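Local coordinates for protein endonuclease 8-like 3 (Homo sapiens, PDB 7JL5) that is an endonuclease VIII-like protein whose modelled part holds two tandem GRF zinc fingers, each with its own zinc ion, at residues 20-25 against 31-36; 53-56 against 62-65; 80-83 against 89-92. All coordinates share one frame; numbering follows the deposited sequence.

Contact 1: 20-25 against 31-36; sequences RVVGKD and RQFYAC. With ZN (zinc ion), chain C.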
loop_
_atom_site.group_PDB
_atom_site.type_symbol
_atom_site.label_atom_id
_atom_site.label_comp_id
_atom_site.label_asym_id
_atom_site.label_seq_id
_atom_site.Cartn_x
_atom_site.Cartn_y
_atom_site.Cartn_z
ATOM N N ARG A 20 5.067 -2.876 -1.639
ATOM C CA ARG A 20 6.210 -1.987 -1.505
ATOM C C ARG A 20 5.766 -0.535 -1.634
ATOM O O ARG A 20 4.681 -0.232 -2.137
ATOM C CB ARG A 20 7.278 -2.308 -2.555
ATOM C CG ARG A 20 8.118 -3.530 -2.221
ATOM C CD ARG A 20 9.553 -3.355 -2.690
ATOM N NE ARG A 20 9.768 -3.861 -4.042
ATOM C CZ ARG A 20 10.815 -3.543 -4.798
ATOM N NH1 ARG A 20 11.738 -2.710 -4.338
ATOM N NH2 ARG A 20 10.936 -4.053 -6.017
ATOM N N VAL A 21 6.622 0.365 -1.160
ATOM C CA VAL A 21 6.378 1.800 -1.202
ATOM C C VAL A 21 7.462 2.441 -2.050
ATOM O O VAL A 21 8.654 2.170 -1.850
ATOM C CB VAL A 21 6.355 2.414 0.210
ATOM C CG1 VAL A 21 6.536 3.922 0.137
ATOM C CG2 VAL A 21 5.055 2.066 0.917
ATOM N N VAL A 22 7.058 3.292 -2.990
ATOM C CA VAL A 22 8.017 3.989 -3.837
ATOM C C VAL A 22 8.864 4.922 -2.981
ATOM O O VAL A 22 8.457 6.051 -2.678
ATOM C CB VAL A 22 7.316 4.766 -4.965
ATOM C CG1 VAL A 22 8.259 5.807 -5.552
ATOM C CG2 VAL A 22 6.837 3.808 -6.043
ATOM N N GLY A 23 10.048 4.460 -2.590
ATOM C CA GLY A 23 10.982 5.296 -1.864
ATOM C C GLY A 23 11.887 6.080 -2.791
ATOM O O GLY A 23 13.037 5.696 -3.024
ATOM N N LYS A 24 11.373 7.181 -3.330
ATOM C CA LYS A 24 12.109 7.999 -4.284
ATOM C C LYS A 24 11.478 9.386 -4.310
ATOM O O LYS A 24 10.564 9.689 -3.538
ATOM C CB LYS A 24 12.114 7.354 -5.672
ATOM N N ASP A 25 11.973 10.230 -5.208
ATOM C CA ASP A 25 11.484 11.593 -5.349
ATOM C C ASP A 25 10.558 11.697 -6.554
ATOM O O ASP A 25 10.770 11.032 -7.572
ATOM C CB ASP A 25 12.646 12.578 -5.496
ATOM N N ARG A 31 3.579 6.171 -2.681
ATOM C CA ARG A 31 2.516 5.392 -3.299
ATOM C C ARG A 31 2.862 3.909 -3.248
ATOM O O ARG A 31 3.979 3.508 -3.587
ATOM C CB ARG A 31 2.289 5.834 -4.742
ATOM C CG ARG A 31 1.030 5.241 -5.359
ATOM C CD ARG A 31 0.781 5.762 -6.765
ATOM N NE ARG A 31 -0.437 5.199 -7.343
ATOM C CZ ARG A 31 -0.781 5.309 -8.623
ATOM N NH1 ARG A 31 0.005 5.961 -9.469
ATOM N NH2 ARG A 31 -1.908 4.763 -9.058
ATOM N N GLN A 32 1.898 3.099 -2.828
ATOM C CA GLN A 32 2.115 1.676 -2.619
ATOM C C GLN A 32 1.807 0.893 -3.888
ATOM O O GLN A 32 0.932 1.263 -4.677
ATOM C CB GLN A 32 1.239 1.173 -1.470
ATOM C CG GLN A 32 1.254 2.076 -0.246
ATOM C CD GLN A 32 0.193 1.702 0.770
ATOM O OE1 GLN A 32 -1.004 1.760 0.488
ATOM N NE2 GLN A 32 0.628 1.313 1.961
ATOM N N PHE A 33 2.539 -0.202 -4.078
ATOM C CA PHE A 33 2.370 -1.031 -5.261
ATOM C C PHE A 33 2.701 -2.479 -4.931
ATOM O O PHE A 33 3.615 -2.755 -4.149
ATOM C CB PHE A 33 3.254 -0.541 -6.415
ATOM C CG PHE A 33 4.727 -0.626 -6.129
ATOM C CD1 PHE A 33 5.374 0.397 -5.456
ATOM C CD2 PHE A 33 5.462 -1.729 -6.529
ATOM C CE1 PHE A 33 6.727 0.320 -5.189
ATOM C CE2 PHE A 33 6.816 -1.811 -6.265
ATOM C CZ PHE A 33 7.449 -0.785 -5.594
ATOM N N TYR A 34 1.947 -3.395 -5.532
ATOM C CA TYR A 34 2.234 -4.814 -5.424
ATOM C C TYR A 34 3.368 -5.196 -6.364
ATOM O O TYR A 34 3.394 -4.791 -7.536
ATOM C CB TYR A 34 0.993 -5.641 -5.754
ATOM C CG TYR A 34 -0.142 -5.440 -4.784
ATOM C CD1 TYR A 34 0.014 -5.734 -3.436
ATOM C CD2 TYR A 34 -1.372 -4.966 -5.214
ATOM C CE1 TYR A 34 -1.021 -5.556 -2.543
ATOM C CE2 TYR A 34 -2.416 -4.786 -4.328
ATOM C CZ TYR A 34 -2.234 -5.082 -2.993
ATOM O OH TYR A 34 -3.268 -4.904 -2.103
ATOM N N ALA A 35 4.298 -5.992 -5.836
ATOM C CA ALA A 35 5.479 -6.424 -6.564
ATOM C C ALA A 35 5.776 -7.878 -6.225
ATOM O O ALA A 35 5.215 -8.451 -5.285
ATOM C CB ALA A 35 6.692 -5.544 -6.237
ATOM N N CYS A 36 6.682 -8.465 -7.001
ATOM C CA CYS A 36 7.034 -9.865 -6.823
ATOM C C CYS A 36 7.568 -10.102 -5.411
ATOM O O CYS A 36 8.304 -9.264 -4.875
ATOM C CB CYS A 36 8.078 -10.280 -7.862
ATOM S SG CYS A 36 8.435 -12.046 -7.932
HETATM ZN ZN ZN C . 7.100 -13.118 -9.636
#
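Arg20 and Phe33 face each other as a hydrogen-bonded antiparallel pair in a beta hairpin of the first GRF zinc finger. Arg20 N donates to Phe33 O at 2.9 Å, and Phe33 N returns a bond of like length to Arg20 O. One step on, Val21 and Gln32 form the non-hydrogen-bonded pair, and Val22 N to Arg31 O (3.1 Å, 170° at the hydrogen) closes the ladder.

The tight part is the Phe33 ring. Its chi1 of 63° sets CG between the backbone N and the carbonyl carbon, swinging the ring across to the partner strand, where Arg20 CB makes a CH-pi contact 3.9 Å from the centroid. Val22 CG2, one methyl of the branched valine, meets Phe33 CE1 obliquely at 3.6 Å. The bent Arg20 chain lays one guanidinium face over Phe33 CZ, with the small Ala35 CB at its edge. The Val21 face is looser, with CG2 against Gln32 CG at 4.0 Å, and the poorly ordered inverse gamma turn centred on Gly23 is exposed.

Cys36 joins Cys10, His13 and Cys44 on zinc. Strand 32-35 is the middle of a three-stranded antiparallel sheet, between strand 18-21 and strand 47-49, which brings Phe47 to stack on Phe33.

Contact 2: 53-56 against 62-65; sequences SFPF and RSTM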
loop_
_atom_site.group_PDB
_atom_site.type_symbol
_atom_site.label_atom_id
_atom_site.label_comp_id
_atom_site.label_asym_id
_atom_site.label_seq_id
_atom_site.Cartn_x
_atom_site.Cartn_y
_atom_site.Cartn_z
ATOM N N SER A 53 -8.056 0.904 -6.111
ATOM C CA SER A 53 -9.369 0.636 -5.533
ATOM C C SER A 53 -9.462 1.046 -4.068
ATOM O O SER A 53 -10.434 0.679 -3.395
ATOM C CB SER A 53 -9.721 -0.848 -5.681
ATOM O OG SER A 53 -10.966 -1.141 -5.069
ATOM N N PHE A 54 -8.486 1.791 -3.555
ATOM C CA PHE A 54 -8.541 2.253 -2.180
ATOM C C PHE A 54 -9.583 3.361 -2.032
ATOM O O PHE A 54 -9.926 4.039 -3.003
ATOM C CB PHE A 54 -7.179 2.775 -1.730
ATOM C CG PHE A 54 -6.156 1.699 -1.474
ATOM C CD1 PHE A 54 -6.455 0.357 -1.663
ATOM C CD2 PHE A 54 -4.887 2.039 -1.036
ATOM C CE1 PHE A 54 -5.507 -0.621 -1.422
ATOM C CE2 PHE A 54 -3.937 1.069 -0.794
ATOM C CZ PHE A 54 -4.247 -0.264 -0.987
ATOM N N PRO A 55 -10.103 3.562 -0.824
ATOM C CA PRO A 55 -11.017 4.688 -0.594
ATOM C C PRO A 55 -10.304 6.023 -0.752
ATOM O O PRO A 55 -9.077 6.110 -0.841
ATOM C CB PRO A 55 -11.503 4.478 0.846
ATOM C CG PRO A 55 -10.488 3.568 1.471
ATOM C CD PRO A 55 -9.982 2.694 0.361
ATOM N N PHE A 56 -11.107 7.082 -0.789
ATOM C CA PHE A 56 -10.609 8.449 -0.841
ATOM C C PHE A 56 -10.724 9.073 0.543
ATOM O O PHE A 56 -11.767 8.959 1.195
ATOM C CB PHE A 56 -11.393 9.282 -1.858
ATOM C CG PHE A 56 -11.240 8.813 -3.275
ATOM C CD1 PHE A 56 -10.211 9.293 -4.070
ATOM C CD2 PHE A 56 -12.125 7.896 -3.815
ATOM C CE1 PHE A 56 -10.068 8.864 -5.374
ATOM C CE2 PHE A 56 -11.986 7.465 -5.120
ATOM C CZ PHE A 56 -10.957 7.951 -5.900
ATOM N N ARG A 62 -6.340 9.642 -2.736
ATOM C CA ARG A 62 -6.324 8.213 -2.459
ATOM C C ARG A 62 -5.706 7.954 -1.093
ATOM O O ARG A 62 -4.625 8.461 -0.781
ATOM C CB ARG A 62 -5.542 7.469 -3.538
ATOM C CG ARG A 62 -6.273 7.323 -4.858
ATOM C CD ARG A 62 -7.339 6.237 -4.804
ATOM N NE ARG A 62 -7.946 6.038 -6.118
ATOM C CZ ARG A 62 -9.093 5.401 -6.332
ATOM N NH1 ARG A 62 -9.781 4.895 -5.318
ATOM N NH2 ARG A 62 -9.558 5.280 -7.567
ATOM N N SER A 63 -6.392 7.162 -0.277
ATOM C CA SER A 63 -5.882 6.848 1.047
ATOM C C SER A 63 -4.715 5.869 0.952
ATOM O O SER A 63 -4.477 5.235 -0.080
ATOM C CB SER A 63 -6.992 6.268 1.920
ATOM O OG SER A 63 -7.658 5.208 1.258
ATOM N N THR A 64 -3.973 5.766 2.054
ATOM C CA THR A 64 -2.861 4.837 2.189
ATOM C C THR A 64 -3.247 3.720 3.148
ATOM O O THR A 64 -3.968 3.953 4.128
ATOM C CB THR A 64 -1.602 5.549 2.694
ATOM O OG1 THR A 64 -1.049 6.350 1.642
ATOM C CG2 THR A 64 -0.558 4.544 3.161
ATOM N N MET A 65 -2.762 2.514 2.866
ATOM C CA MET A 65 -3.097 1.327 3.639
ATOM C C MET A 65 -2.030 1.074 4.696
ATOM O O MET A 65 -0.830 1.129 4.405
ATOM C CB MET A 65 -3.230 0.104 2.727
ATOM C CG MET A 65 -3.733 -1.146 3.440
ATOM S SD MET A 65 -3.545 -2.661 2.475
ATOM C CE MET A 65 -5.184 -2.838 1.773
#
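Pro55 O is gripped twice by Ser63. The backbone N of Ser63 donates to it at 2.9 Å, nearly straight at 170°, while the hydroxyl OG of the same residue donates at 2.7 Å from well above the carbonyl plane. The second bond depends on chi1 of Ser63 (51°), which holds OG between the backbone N and the carbonyl carbon and turns it back over the proline. There OG also lies 3.3 Å from Pro55 CG. Serine suits the place because it is small enough to fit against the proline ring and still carries a donor.

Phe54 supplies the apolar half. Its CD2 edge points at Ser63 O, 3.4 Å away and in the ring plane, while farther along the ring CE2 packs on Met65 CB at 3.7 Å. The methionine chain crosses the ring at about a right angle and bends at its last torsion; the unbranched, flexible thioether lets SD make an oblique Met-aromatic contact and CE reach CE1 and CZ. On the other flank Arg62 folds back at chi2, and its NH1 points to Phe54 O, near the guanidinium plane, in a hydrogen bond modelled too short for its length to be trusted. The Phe80 ring meets that of Phe54 with planes at about 60°.

Because one acceptor takes both the N-H and the O-H of Ser63, the rotation of the hydroxyl is fixed, and the doubly held carbonyl helps orient the single bridge between Phe56 and Arg62, where the loop after strand 47-49 meets the start of strand 64-67 in the second GRF zinc finger.

Contact 3: 80-83 against 89-92; sequences FVCP and QCNF. With ZN (zinc ion), chain D.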
loop_
_atom_site.group_PDB
_atom_site.type_symbol
_atom_site.label_atom_id
_atom_site.label_comp_id
_atom_site.label_asym_id
_atom_site.label_seq_id
_atom_site.Cartn_x
_atom_site.Cartn_y
_atom_site.Cartn_z
ATOM N N PHE A 80 -7.221 2.194 6.332
ATOM C CA PHE A 80 -6.892 3.260 5.394
ATOM C C PHE A 80 -6.855 4.599 6.116
ATOM O O PHE A 80 -7.684 4.868 6.991
ATOM C CB PHE A 80 -7.901 3.309 4.241
ATOM C CG PHE A 80 -7.919 2.064 3.400
ATOM C CD1 PHE A 80 -6.929 1.834 2.461
ATOM C CD2 PHE A 80 -8.926 1.124 3.548
ATOM C CE1 PHE A 80 -6.942 0.691 1.687
ATOM C CE2 PHE A 80 -8.944 -0.021 2.777
ATOM C CZ PHE A 80 -7.950 -0.237 1.845
ATOM N N VAL A 81 -5.888 5.440 5.743
ATOM C CA VAL A 81 -5.693 6.742 6.368
ATOM C C VAL A 81 -5.314 7.766 5.305
ATOM O O VAL A 81 -5.036 7.431 4.153
ATOM C CB VAL A 81 -4.610 6.703 7.470
ATOM C CG1 VAL A 81 -5.039 5.796 8.608
ATOM C CG2 VAL A 81 -3.281 6.246 6.887
ATOM N N CYS A 82 -5.306 9.031 5.713
ATOM C CA CYS A 82 -4.859 10.106 4.840
ATOM C C CYS A 82 -3.355 10.090 4.559
ATOM O O CYS A 82 -2.555 9.922 5.482
ATOM C CB CYS A 82 -5.122 11.456 5.503
ATOM S SG CYS A 82 -4.743 12.896 4.495
ATOM N N PRO A 83 -2.955 10.149 3.272
ATOM C CA PRO A 83 -1.528 9.989 2.957
ATOM C C PRO A 83 -0.608 11.200 2.985
ATOM O O PRO A 83 0.334 11.261 2.188
ATOM C CB PRO A 83 -1.650 9.459 1.521
ATOM C CG PRO A 83 -2.741 10.348 0.955
ATOM C CD PRO A 83 -3.739 10.534 2.105
ATOM N N GLN A 89 -2.539 15.619 7.915
ATOM C CA GLN A 89 -3.510 14.564 7.662
ATOM C C GLN A 89 -4.923 15.043 7.974
ATOM O O GLN A 89 -5.147 15.781 8.938
ATOM C CB GLN A 89 -3.196 13.333 8.513
ATOM C CG GLN A 89 -2.200 12.369 7.908
ATOM C CD GLN A 89 -2.150 11.053 8.661
ATOM O OE1 GLN A 89 -1.461 10.929 9.674
ATOM N NE2 GLN A 89 -2.894 10.067 8.176
ATOM N N CYS A 90 -5.879 14.615 7.155
ATOM C CA CYS A 90 -7.285 14.763 7.502
ATOM C C CYS A 90 -7.625 13.688 8.536
ATOM O O CYS A 90 -6.746 12.990 9.050
ATOM C CB CYS A 90 -8.169 14.676 6.262
ATOM S SG CYS A 90 -8.302 13.036 5.524
ATOM N N ASN A 91 -8.909 13.525 8.840
ATOM C CA ASN A 91 -9.347 12.620 9.892
ATOM C C ASN A 91 -9.918 11.314 9.354
ATOM O O ASN A 91 -10.548 10.567 10.110
ATOM C CB ASN A 91 -10.383 13.318 10.777
ATOM C CG ASN A 91 -11.674 13.617 10.039
ATOM O OD1 ASN A 91 -11.706 14.444 9.128
ATOM N ND2 ASN A 91 -12.749 12.945 10.437
ATOM N N PHE A 92 -9.699 11.013 8.077
ATOM C CA PHE A 92 -10.286 9.825 7.470
ATOM C C PHE A 92 -9.674 8.556 8.051
ATOM O O PHE A 92 -8.453 8.448 8.198
ATOM C CB PHE A 92 -10.087 9.863 5.952
ATOM C CG PHE A 92 -10.527 8.608 5.247
ATOM C CD1 PHE A 92 -11.870 8.362 5.013
ATOM C CD2 PHE A 92 -9.597 7.680 4.808
ATOM C CE1 PHE A 92 -12.277 7.210 4.365
ATOM C CE2 PHE A 92 -9.998 6.527 4.158
ATOM C CZ PHE A 92 -11.341 6.293 3.937
HETATM ZN ZN ZN D . -6.783 13.524 3.674
#
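Gln89 reaches across to Cys82 along its whole length. Its CB rests 4.0 Å from Cys82 CB; CG comes within 3.5 Å of Cys82 O; CD lies about as close to the same oxygen; and NE2 ends 2.7 Å from it in a bond that is weak because it is strongly bent, 119° at the hydrogen. The same NE2 lies beside Val81 CB. A chain extended beyond CG and ending in an amide suits this place, since its methylenes can lie along the cysteine while its tip offers a donor to the backbone.

Beside it the two cysteines converge on the zinc of the second GRF zinc finger, bound by Cys82 SG at 2.3 Å and by Cys90 SG at 2.4 Å. Cys82 holds SG anti to its backbone N (chi1 -175°), directed across to the facing loop, whereas the Cys90 sulfur lies between its own N and carbonyl carbon. Cys90 N donates to Cys82 SG at 3.4 Å, almost straight, and Phe92 N donates in the same manner to Cys90 SG. Past the metal, Phe92 CE2 packs on Phe80 CB at 3.8 Å, near the end of strand 78-81. Cys57 and His59 complete the site.

Cysteine is apt here because its sulfur can bind the metal and accept a backbone N-H at once. Such N-H···S bonds probably temper the negative charge that three thiolates would bring to the zinc, and they probably help fix the orientation of both ligands relative to the loop.

How the contacts relate
The contacts follow one another along the chain in series. Contact 1 belongs to the three-stranded sheet of the first GRF zinc finger, whereas contacts 2 and 3 each reach the second finger's sheet through one segment, on its neighbouring strands 64-67 and 78-81. Those two have centres 9 Å apart and are joined by Thr64 N and Val81 O, a probable hydrogen bond. Contacts 1 and 2 are centred 14 Å apart on opposite sides of the chain's centre, yet Gln32 bridges them: NE2 probably bonds to Met65 O, and OE1 packs against Phe54. Contacts 1 and 3, centred 19 Å apart, do not touch. The tandem fingers, each with its own zinc, thus meet where Gln32 reaches contact 2.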